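Local atomic coordinates of AT-rich interactive domain-containing protein 4 (Arabidopsis thaliana, PDB entry 6LQF), a protein that reads the H3K4me3 histone mark and binds DNA through its ARID-PHD cassette, and regulates the floral transition as an ISWI component. Residues His14-Ala19 with Tyr124-Val129; Glu28-Val33 with Leu64-Leu69; Asp130-Leu135 with Gly152-Phe157. All coordinates share one frame; numbering follows the deposited sequence.

Interaction 1. Residues His14-Ala19 with Tyr124-Val129; sequences HDCGRA and YAHDDV. With ZN (zinc ion), chain E.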
loop_
_atom_site.group_PDB
_atom_site.type_symbol
_atom_site.label_atom_id
_atom_site.label_comp_id
_atom_site.label_asym_id
_atom_site.label_seq_id
_atom_site.Cartn_x
_atom_site.Cartn_y
_atom_site.Cartn_z
ATOM N N HIS A 14 -16.681 3.600 -9.138
ATOM C CA HIS A 14 -16.636 5.010 -9.537
ATOM C C HIS A 14 -16.556 5.072 -11.055
ATOM O O HIS A 14 -15.859 4.263 -11.648
ATOM C CB HIS A 14 -15.401 5.658 -8.912
ATOM C CG HIS A 14 -15.453 7.144 -8.844
ATOM N ND1 HIS A 14 -14.312 7.924 -8.870
ATOM C CD2 HIS A 14 -16.495 7.990 -8.693
ATOM C CE1 HIS A 14 -14.665 9.195 -8.750
ATOM N NE2 HIS A 14 -15.980 9.262 -8.634
ATOM N N ASP A 15 -17.214 5.996 -11.748
ATOM C CA ASP A 15 -16.921 5.905 -13.181
ATOM C C ASP A 15 -15.603 6.610 -13.517
ATOM O O ASP A 15 -14.639 5.958 -13.891
ATOM C CB ASP A 15 -18.078 6.390 -14.043
ATOM C CG ASP A 15 -18.816 5.217 -14.678
ATOM O OD1 ASP A 15 -18.644 4.086 -14.160
ATOM O OD2 ASP A 15 -19.553 5.406 -15.669
ATOM N N CYS A 16 -15.562 7.915 -13.359
ATOM C CA CYS A 16 -14.294 8.654 -13.354
ATOM C C CYS A 16 -13.346 8.433 -14.547
ATOM O O CYS A 16 -12.856 9.401 -15.101
ATOM C CB CYS A 16 -13.545 8.401 -12.020
ATOM S SG CYS A 16 -12.613 6.849 -11.689
ATOM N N GLY A 17 -13.065 7.203 -14.947
ATOM C CA GLY A 17 -12.059 6.981 -15.987
ATOM C C GLY A 17 -10.632 7.401 -15.624
ATOM O O GLY A 17 -9.817 7.694 -16.499
ATOM N N ARG A 18 -10.337 7.430 -14.329
ATOM C CA ARG A 18 -9.009 7.739 -13.817
ATOM C C ARG A 18 -8.003 6.767 -14.398
ATOM O O ARG A 18 -8.330 5.580 -14.606
ATOM C CB ARG A 18 -9.008 7.637 -12.292
ATOM C CG ARG A 18 -7.845 8.322 -11.564
ATOM C CD ARG A 18 -7.461 7.555 -10.337
ATOM N NE ARG A 18 -6.912 6.258 -10.742
ATOM C CZ ARG A 18 -7.012 5.133 -10.042
ATOM N NH1 ARG A 18 -7.664 5.109 -8.881
ATOM N NH2 ARG A 18 -6.444 4.010 -10.538
ATOM N N ALA A 19 -6.787 7.250 -14.644
ATOM C CA ALA A 19 -5.697 6.406 -15.128
ATOM C C ALA A 19 -5.466 5.185 -14.231
ATOM O O ALA A 19 -5.656 5.269 -13.021
ATOM C CB ALA A 19 -4.406 7.213 -15.221
ATOM N N TYR A 124 -12.746 0.224 -2.464
ATOM C CA TYR A 124 -13.807 -0.682 -2.915
ATOM C C TYR A 124 -14.415 -0.230 -4.269
ATOM O O TYR A 124 -14.866 -1.045 -5.077
ATOM C CB TYR A 124 -14.919 -0.766 -1.878
ATOM C CG TYR A 124 -14.551 -1.335 -0.504
ATOM C CD1 TYR A 124 -13.433 -2.133 -0.310
ATOM C CD2 TYR A 124 -15.316 -0.995 0.615
ATOM C CE1 TYR A 124 -13.132 -2.652 0.975
ATOM C CE2 TYR A 124 -15.021 -1.485 1.873
ATOM C CZ TYR A 124 -13.934 -2.302 2.059
ATOM O OH TYR A 124 -13.705 -2.743 3.358
ATOM N N ALA A 125 -14.453 1.085 -4.497
ATOM C CA ALA A 125 -15.053 1.585 -5.747
ATOM C C ALA A 125 -14.098 1.659 -6.937
ATOM O O ALA A 125 -14.475 2.156 -8.005
ATOM C CB ALA A 125 -15.651 2.966 -5.524
ATOM N N HIS A 126 -12.865 1.185 -6.771
ATOM C CA HIS A 126 -11.905 1.195 -7.883
ATOM C C HIS A 126 -11.323 -0.196 -8.085
ATOM O O HIS A 126 -11.721 -1.127 -7.374
ATOM C CB HIS A 126 -10.828 2.250 -7.647
ATOM C CG HIS A 126 -11.364 3.632 -7.756
ATOM N ND1 HIS A 126 -12.068 4.232 -6.728
ATOM C CD2 HIS A 126 -11.392 4.500 -8.799
ATOM C CE1 HIS A 126 -12.487 5.425 -7.130
ATOM N NE2 HIS A 126 -12.104 5.602 -8.381
ATOM N N ASP A 127 -10.461 -0.343 -9.085
ATOM C CA ASP A 127 -9.937 -1.677 -9.428
ATOM C C ASP A 127 -8.436 -1.659 -9.375
ATOM O O ASP A 127 -7.753 -2.095 -10.313
ATOM C CB ASP A 127 -10.434 -2.103 -10.800
ATOM C CG ASP A 127 -11.934 -2.242 -10.839
ATOM O OD1 ASP A 127 -12.485 -3.021 -10.023
ATOM O OD2 ASP A 127 -12.561 -1.539 -11.663
ATOM N N ASP A 128 -7.914 -1.189 -8.253
ATOM C CA ASP A 128 -6.500 -0.979 -8.104
ATOM C C ASP A 128 -5.791 -2.036 -7.275
ATOM O O ASP A 128 -4.559 -1.972 -7.138
ATOM C CB ASP A 128 -6.262 0.373 -7.456
ATOM C CG ASP A 128 -6.907 1.504 -8.231
ATOM O OD1 ASP A 128 -6.870 1.472 -9.482
ATOM O OD2 ASP A 128 -7.392 2.435 -7.588
ATOM N N VAL A 129 -6.541 -2.959 -6.685
ATOM C CA VAL A 129 -5.919 -3.926 -5.743
ATOM C C VAL A 129 -5.243 -5.083 -6.455
ATOM O O VAL A 129 -5.846 -5.669 -7.367
ATOM C CB VAL A 129 -6.972 -4.470 -4.754
ATOM C CG1 VAL A 129 -6.395 -5.605 -3.906
ATOM C CG2 VAL A 129 -7.448 -3.302 -3.879
HETATM ZN ZN ZN E . -12.492 7.242 -9.529
HETATM O O HOH W 1 -13.796 2.526 -11.062
#

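Interaction 2. Residues Glu28-Val33 with Leu64-Leu69; sequences EFLRDV and LDLFNL. With ZN (zinc ion), chain E.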
loop_
_atom_site.group_PDB
_atom_site.type_symbol
_atom_site.label_atom_id
_atom_site.label_comp_id
_atom_site.label_asym_id
_atom_site.label_seq_id
_atom_site.Cartn_x
_atom_site.Cartn_y
_atom_site.Cartn_z
ATOM N N GLU A 28 -3.760 13.664 -10.459
ATOM C CA GLU A 28 -4.947 13.016 -10.981
ATOM C C GLU A 28 -5.600 12.112 -9.931
ATOM O O GLU A 28 -6.820 12.115 -9.781
ATOM C CB GLU A 28 -4.607 12.188 -12.214
ATOM C CG GLU A 28 -5.845 11.558 -12.812
ATOM C CD GLU A 28 -5.599 10.828 -14.130
ATOM O OE1 GLU A 28 -4.528 11.015 -14.755
ATOM O OE2 GLU A 28 -6.511 10.083 -14.542
ATOM N N PHE A 29 -4.789 11.351 -9.186
ATOM C CA PHE A 29 -5.331 10.527 -8.114
ATOM C C PHE A 29 -6.053 11.363 -7.053
ATOM O O PHE A 29 -7.202 11.052 -6.707
ATOM C CB PHE A 29 -4.195 9.705 -7.476
ATOM C CG PHE A 29 -4.622 8.973 -6.277
ATOM C CD1 PHE A 29 -5.297 7.754 -6.410
ATOM C CD2 PHE A 29 -4.358 9.464 -5.009
ATOM C CE1 PHE A 29 -5.757 7.055 -5.253
ATOM C CE2 PHE A 29 -4.801 8.725 -3.854
ATOM C CZ PHE A 29 -5.482 7.544 -4.006
ATOM N N LEU A 30 -5.374 12.381 -6.525
ATOM C CA LEU A 30 -5.954 13.134 -5.424
ATOM C C LEU A 30 -7.230 13.859 -5.850
ATOM O O LEU A 30 -8.195 13.925 -5.079
ATOM C CB LEU A 30 -4.944 14.136 -4.867
ATOM C CG LEU A 30 -3.779 13.481 -4.102
ATOM C CD1 LEU A 30 -2.723 14.546 -3.749
ATOM C CD2 LEU A 30 -4.259 12.735 -2.816
ATOM N N ARG A 31 -7.267 14.360 -7.076
ATOM C CA ARG A 31 -8.490 15.008 -7.543
ATOM C C ARG A 31 -9.612 13.997 -7.656
ATOM O O ARG A 31 -10.767 14.318 -7.313
ATOM C CB ARG A 31 -8.220 15.741 -8.870
ATOM C CG ARG A 31 -7.314 16.949 -8.666
ATOM C CD ARG A 31 -7.256 17.760 -9.947
ATOM N NE ARG A 31 -6.355 18.894 -9.801
ATOM C CZ ARG A 31 -6.718 20.067 -9.269
ATOM N NH1 ARG A 31 -7.950 20.233 -8.806
ATOM N NH2 ARG A 31 -5.831 21.052 -9.147
ATOM N N ASP A 32 -9.286 12.764 -8.058
ATOM C CA ASP A 32 -10.337 11.743 -8.125
ATOM C C ASP A 32 -10.808 11.348 -6.712
ATOM O O ASP A 32 -12.022 11.109 -6.500
ATOM C CB ASP A 32 -9.852 10.497 -8.900
ATOM C CG ASP A 32 -10.964 9.648 -9.334
ATOM O OD1 ASP A 32 -11.893 10.090 -10.028
ATOM O OD2 ASP A 32 -10.917 8.466 -8.956
ATOM N N VAL A 33 -9.897 11.298 -5.748
ATOM C CA VAL A 33 -10.313 11.013 -4.358
ATOM C C VAL A 33 -11.237 12.108 -3.829
ATOM O O VAL A 33 -12.277 11.789 -3.203
ATOM C CB VAL A 33 -9.111 10.837 -3.390
ATOM C CG1 VAL A 33 -9.577 10.682 -1.971
ATOM C CG2 VAL A 33 -8.315 9.580 -3.771
ATOM N N LEU A 64 -0.621 14.712 5.362
ATOM C CA LEU A 64 -0.722 13.279 5.104
ATOM C C LEU A 64 -0.615 12.930 3.610
ATOM O O LEU A 64 -1.352 13.508 2.803
ATOM C CB LEU A 64 -2.057 12.825 5.672
ATOM C CG LEU A 64 -2.355 11.349 5.460
ATOM C CD1 LEU A 64 -1.396 10.502 6.280
ATOM C CD2 LEU A 64 -3.802 11.131 5.869
ATOM N N ASP A 65 0.287 12.001 3.265
ATOM C CA ASP A 65 0.550 11.590 1.870
ATOM C C ASP A 65 -0.356 10.427 1.448
ATOM O O ASP A 65 0.023 9.223 1.540
ATOM C CB ASP A 65 2.037 11.195 1.745
ATOM C CG ASP A 65 2.426 10.670 0.369
ATOM O OD1 ASP A 65 1.606 10.663 -0.578
ATOM O OD2 ASP A 65 3.620 10.280 0.249
ATOM N N LEU A 66 -1.550 10.756 1.012
ATOM C CA LEU A 66 -2.562 9.728 0.702
ATOM C C LEU A 66 -2.211 8.906 -0.512
ATOM O O LEU A 66 -2.585 7.720 -0.602
ATOM C CB LEU A 66 -3.941 10.376 0.463
ATOM C CG LEU A 66 -4.601 10.978 1.654
ATOM C CD1 LEU A 66 -5.777 11.814 1.160
ATOM C CD2 LEU A 66 -5.139 9.845 2.516
ATOM N N PHE A 67 -1.488 9.508 -1.478
ATOM C CA PHE A 67 -1.136 8.762 -2.689
ATOM C C PHE A 67 -0.238 7.571 -2.408
ATOM O O PHE A 67 -0.507 6.434 -2.872
ATOM C CB PHE A 67 -0.442 9.737 -3.640
ATOM C CG PHE A 67 -0.110 9.171 -4.985
ATOM C CD1 PHE A 67 -1.059 8.520 -5.765
ATOM C CD2 PHE A 67 1.165 9.329 -5.487
ATOM C CE1 PHE A 67 -0.727 8.049 -7.048
ATOM C CE2 PHE A 67 1.477 8.844 -6.771
ATOM C CZ PHE A 67 0.517 8.253 -7.532
ATOM N N ASN A 68 0.813 7.797 -1.618
ATOM C CA ASN A 68 1.709 6.669 -1.361
ATOM C C ASN A 68 1.094 5.719 -0.355
ATOM O O ASN A 68 1.322 4.510 -0.468
ATOM C CB ASN A 68 3.067 7.159 -0.913
ATOM C CG ASN A 68 3.855 7.706 -2.101
ATOM O OD1 ASN A 68 4.067 6.949 -3.076
ATOM N ND2 ASN A 68 4.208 8.977 -2.085
ATOM N N LEU A 69 0.263 6.218 0.590
ATOM C CA LEU A 69 -0.427 5.322 1.519
ATOM C C LEU A 69 -1.304 4.356 0.699
ATOM O O LEU A 69 -1.299 3.107 0.914
ATOM C CB LEU A 69 -1.293 6.172 2.495
ATOM C CG LEU A 69 -2.313 5.402 3.354
ATOM C CD1 LEU A 69 -1.541 4.382 4.179
ATOM C CD2 LEU A 69 -3.067 6.380 4.306
HETATM ZN ZN ZN E . -12.492 7.242 -9.529
#

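Interaction 3. Residues Asp130-Leu135 with Gly152-Phe157; sequences DGECCL and GEWAHF. With ZN (zinc ion), chain G.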
loop_
_atom_site.group_PDB
_atom_site.type_symbol
_atom_site.label_atom_id
_atom_site.label_comp_id
_atom_site.label_asym_id
_atom_site.label_seq_id
_atom_site.Cartn_x
_atom_site.Cartn_y
_atom_site.Cartn_z
ATOM N N ASP A 130 -3.987 -5.387 -6.074
ATOM C CA ASP A 130 -3.191 -6.490 -6.655
ATOM C C ASP A 130 -3.723 -7.847 -6.268
ATOM O O ASP A 130 -3.968 -8.115 -5.066
ATOM C CB ASP A 130 -1.743 -6.353 -6.217
ATOM C CG ASP A 130 -0.825 -7.286 -6.996
ATOM O OD1 ASP A 130 -0.901 -8.520 -6.798
ATOM O OD2 ASP A 130 -0.013 -6.774 -7.797
ATOM N N GLY A 131 -4.025 -8.653 -7.281
ATOM C CA GLY A 131 -4.530 -9.995 -7.028
ATOM C C GLY A 131 -3.699 -11.026 -7.783
ATOM O O GLY A 131 -4.231 -12.074 -8.173
ATOM N N GLU A 132 -2.414 -10.748 -7.939
ATOM C CA GLU A 132 -1.475 -11.663 -8.631
ATOM C C GLU A 132 -1.372 -12.995 -7.930
ATOM O O GLU A 132 -1.470 -13.072 -6.706
ATOM C CB GLU A 132 -0.082 -11.060 -8.705
ATOM C CG GLU A 132 0.078 -9.820 -9.540
ATOM C CD GLU A 132 1.496 -9.313 -9.439
ATOM O OE1 GLU A 132 2.432 -10.121 -9.654
ATOM O OE2 GLU A 132 1.677 -8.128 -9.094
ATOM N N CYS A 133 -1.142 -14.035 -8.723
ATOM C CA CYS A 133 -0.902 -15.372 -8.172
ATOM C C CYS A 133 0.591 -15.538 -7.885
ATOM O O CYS A 133 1.423 -14.729 -8.281
ATOM C CB CYS A 133 -1.378 -16.455 -9.140
ATOM S SG CYS A 133 -0.399 -16.596 -10.665
ATOM N N CYS A 134 0.910 -16.590 -7.156
ATOM C CA CYS A 134 2.300 -16.977 -6.881
ATOM C C CYS A 134 3.030 -17.371 -8.158
ATOM O O CYS A 134 2.534 -18.181 -8.929
ATOM C CB CYS A 134 2.298 -18.167 -5.878
ATOM S SG CYS A 134 3.935 -18.821 -5.524
ATOM N N LEU A 135 4.210 -16.808 -8.364
ATOM C CA LEU A 135 4.964 -17.050 -9.594
ATOM C C LEU A 135 5.434 -18.480 -9.637
ATOM O O LEU A 135 5.747 -18.981 -10.734
ATOM C CB LEU A 135 6.161 -16.064 -9.708
ATOM C CG LEU A 135 7.248 -16.131 -8.617
ATOM C CD1 LEU A 135 8.380 -17.081 -8.985
ATOM C CD2 LEU A 135 7.833 -14.744 -8.327
ATOM N N GLY A 152 9.575 -8.136 -9.873
ATOM C CA GLY A 152 8.403 -7.535 -9.260
ATOM C C GLY A 152 7.193 -8.469 -9.138
ATOM O O GLY A 152 6.123 -8.005 -8.760
ATOM N N GLU A 153 7.336 -9.764 -9.438
ATOM C CA GLU A 153 6.246 -10.685 -9.227
ATOM C C GLU A 153 6.243 -11.156 -7.777
ATOM O O GLU A 153 7.196 -10.912 -7.019
ATOM C CB GLU A 153 6.345 -11.851 -10.185
ATOM C CG GLU A 153 6.119 -11.407 -11.598
ATOM C CD GLU A 153 6.272 -12.533 -12.590
ATOM O OE1 GLU A 153 6.592 -13.662 -12.163
ATOM O OE2 GLU A 153 6.068 -12.292 -13.797
ATOM N N TRP A 154 5.178 -11.854 -7.390
ATOM C CA TRP A 154 5.015 -12.273 -6.028
ATOM C C TRP A 154 5.093 -13.779 -5.855
ATOM O O TRP A 154 4.680 -14.487 -6.739
ATOM C CB TRP A 154 3.643 -11.847 -5.522
ATOM C CG TRP A 154 3.498 -10.354 -5.219
ATOM C CD1 TRP A 154 3.040 -9.375 -6.038
ATOM C CD2 TRP A 154 3.766 -9.752 -3.957
ATOM N NE1 TRP A 154 3.017 -8.164 -5.357
ATOM C CE2 TRP A 154 3.413 -8.390 -4.061
ATOM C CE3 TRP A 154 4.186 -10.257 -2.721
ATOM C CZ2 TRP A 154 3.573 -7.503 -2.989
ATOM C CZ3 TRP A 154 4.347 -9.381 -1.661
ATOM C CH2 TRP A 154 3.994 -8.044 -1.775
ATOM N N ALA A 155 5.711 -14.214 -4.775
ATOM C CA ALA A 155 5.849 -15.639 -4.480
ATOM C C ALA A 155 5.428 -15.953 -3.055
ATOM O O ALA A 155 5.711 -15.193 -2.122
ATOM C CB ALA A 155 7.296 -16.083 -4.695
ATOM N N HIS A 156 4.757 -17.075 -2.833
ATOM C CA HIS A 156 4.683 -17.547 -1.468
ATOM C C HIS A 156 6.057 -17.863 -0.931
ATOM O O HIS A 156 6.823 -18.616 -1.570
ATOM C CB HIS A 156 3.920 -18.881 -1.360
ATOM C CG HIS A 156 2.477 -18.790 -1.707
ATOM N ND1 HIS A 156 1.944 -19.382 -2.832
ATOM C CD2 HIS A 156 1.444 -18.110 -1.121
ATOM C CE1 HIS A 156 0.633 -19.188 -2.861
ATOM N NE2 HIS A 156 0.316 -18.376 -1.860
ATOM N N PHE A 157 6.348 -17.443 0.279
ATOM C CA PHE A 157 7.622 -17.767 0.898
ATOM C C PHE A 157 7.812 -19.274 0.966
ATOM O O PHE A 157 8.923 -19.782 0.704
ATOM C CB PHE A 157 7.668 -17.142 2.292
ATOM C CG PHE A 157 9.016 -17.178 2.920
ATOM C CD1 PHE A 157 10.038 -16.404 2.405
ATOM C CD2 PHE A 157 9.248 -17.938 4.058
ATOM C CE1 PHE A 157 11.311 -16.425 2.990
ATOM C CE2 PHE A 157 10.518 -17.969 4.651
ATOM C CZ PHE A 157 11.541 -17.205 4.110
HETATM ZN ZN ZN G . 2.992 -20.556 -4.210
HETATM O O HOH W 2 2.030 -5.544 -5.956
HETATM O O HOH W 3 3.204 -12.970 -9.275
#

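Interaction 1. Residues His14-Ala19 with Tyr124-Val129
H14 and H126 point the same way and lie side by side, rim to rim, with their ring planes turned 69° apart. Each presents a different nitrogen to the same zinc ion: H14 binds through ND1, at 2.0 Å from ZN, and H126 through NE2, also 2.0 Å from ZN. C16 comes to the edge of the H126 ring, and its SG sits 2.2 Å from ZN; D32, on helix 26-39, completes the site. Imidazole nitrogens and a thiolate are natural zinc ligands, and the H126 ring is further fixed by its ND1, which bonds to the carbonyl of Y122.

Past the metal, R18 and D128 meet tip to tip in an end-on salt bridge of two hydrogen bonds, which the flat, two-pronged guanidinium suits. NH1 meets the syn lone pair of D128 OD2 at 3.0 Å, whereas NH2 reaches D128 OD1 at 2.8 Å from above the carboxylate plane, the two planes being 32° apart. NE and NH2 also share the carbonyl oxygen of A19, and D128 OD2 is also hydrogen-bonded to Y70 OH. An alanine in place of R18 would remove every guanidinium bond and would probably loosen the loop's hold on D128.

The backbone joins in, H14 N donating to A125 O at 2.9 Å. R18 N also donates to C16 SG, which would probably temper the negative charge of a zinc-bound thiolate.

Interaction 2. Residues Glu28-Val33 with Leu64-Leu69
F29 of helix 26-39 and F67 of helix 66-74 make the tight part of this buried contact. Both have CG anti to the backbone N (chi1 173° and -175°), and the side chains cross obliquely, with ring planes 47° apart. F29 CD2 comes within 3.5 Å of F67 CD1, and F29 CE2 reaches past the ring to F67 CA at 3.8 Å. One face of F29 is covered from its own helix, where V33 CG2, one turn on, lies 3.5 Å above the F29 ring plane, offset toward the rim. The helices come close here, the CA atoms of L30 and F67 being 7.1 Å apart, and flat phenyl rings suit the place because they can slant past each other in the narrow gap.

The packing is looser beside this pair. L30, partly exposed, sends only CD2 across, 4.1 Å from L66 CB, and no hydrogen bond joins the two segments. Polar residues instead secure the start of helix 66-74: D65 is its N-cap, OD1 accepting from N68 N at 3.2 Å, while OD2 takes N68 ND2 at 2.7 Å and also the backbone N of R96.

D32, on the same helix as F29, takes no part in this packing; its OD2 binds zinc. Such apolar packing between helices is characteristic of the all-helical core of the ARID domain, a DNA-binding fold grouped with the helix-turn-helix proteins.

Interaction 3. Residues Asp130-Leu135 with Gly152-Phe157
Metal binding joins the two segments at one end. C134 SG, anti to its backbone N, lies 2.4 Å from ZN, and H156 ND1 lies 2.1 Å from ZN; C137 and C159 complete the site. The soft thiolate suits zinc, and the histidine's second nitrogen, NE2, bonds to the carbonyl of T141, which fixes the ring's rotation.

Hydrogen bonds reinforce this end. H156 N donates to C134 SG at 3.3 Å, close to straight, so a ligand sulfur is gripped by the strand and its charge is probably eased. One residue on, L135 N meets W154 O at 2.9 Å, almost along the C=O axis, and C134 CA gives the same oxygen a CA-H...O contact.

This pairing of a cysteine loop with a histidine-bearing strand belongs to the cross-brace PHD finger, in which two zinc sites interleave along the chain; strand 154-156 pairs antiparallel with strand 145-147.

Apolar packing lies between the two sites. L135 takes the crowded chi1 position (62°), bringing CD2 to 3.9 Å from A155 CB and against E153 CB; the leucine also touches C181, a ligand of the other zinc.

Acidic and water-mediated contacts gather round W154. E132 brings OE2 to the indole edge, 3.6 Å from W154 CD1, the carboxylate and ring planes 72° apart. D130 OD1 accepts from E132 N in an Asx turn, and D130 OD2 lies 2.5 Å from E132 OE2, so one acid probably holds a proton. Water 2 accepts from W154 NE1 and bonds weakly to D130 OD2. Water 3 accepts from W154 N and bridges toward C133 O and E132 OE1. D130 and W154 also pack on a modified side chain of the bound peptide, consistent with a pocket for methylated lysine.

Overall arrangement
Interactions 1 and 2 belong to one neighbourhood: their centres are about 13 Å apart, and the zinc of chain E draws ligands from both, D32 coming from interaction 2. A19 N also probably bonds to E28 OE2, 2.8 Å away, and along the chain interaction 2 is nested within the loop that interaction 1 closes. Interaction 3 follows in series. Segment 130-135 continues directly from segment 124-129, so the chain passes from the ARID zinc site into the PHD finger, though the centres of interactions 1 and 3 are about 22 Å apart. The nearest atoms of interaction 2 lie about 7 Å from the bound DNA and those of interaction 3 about 9 Å.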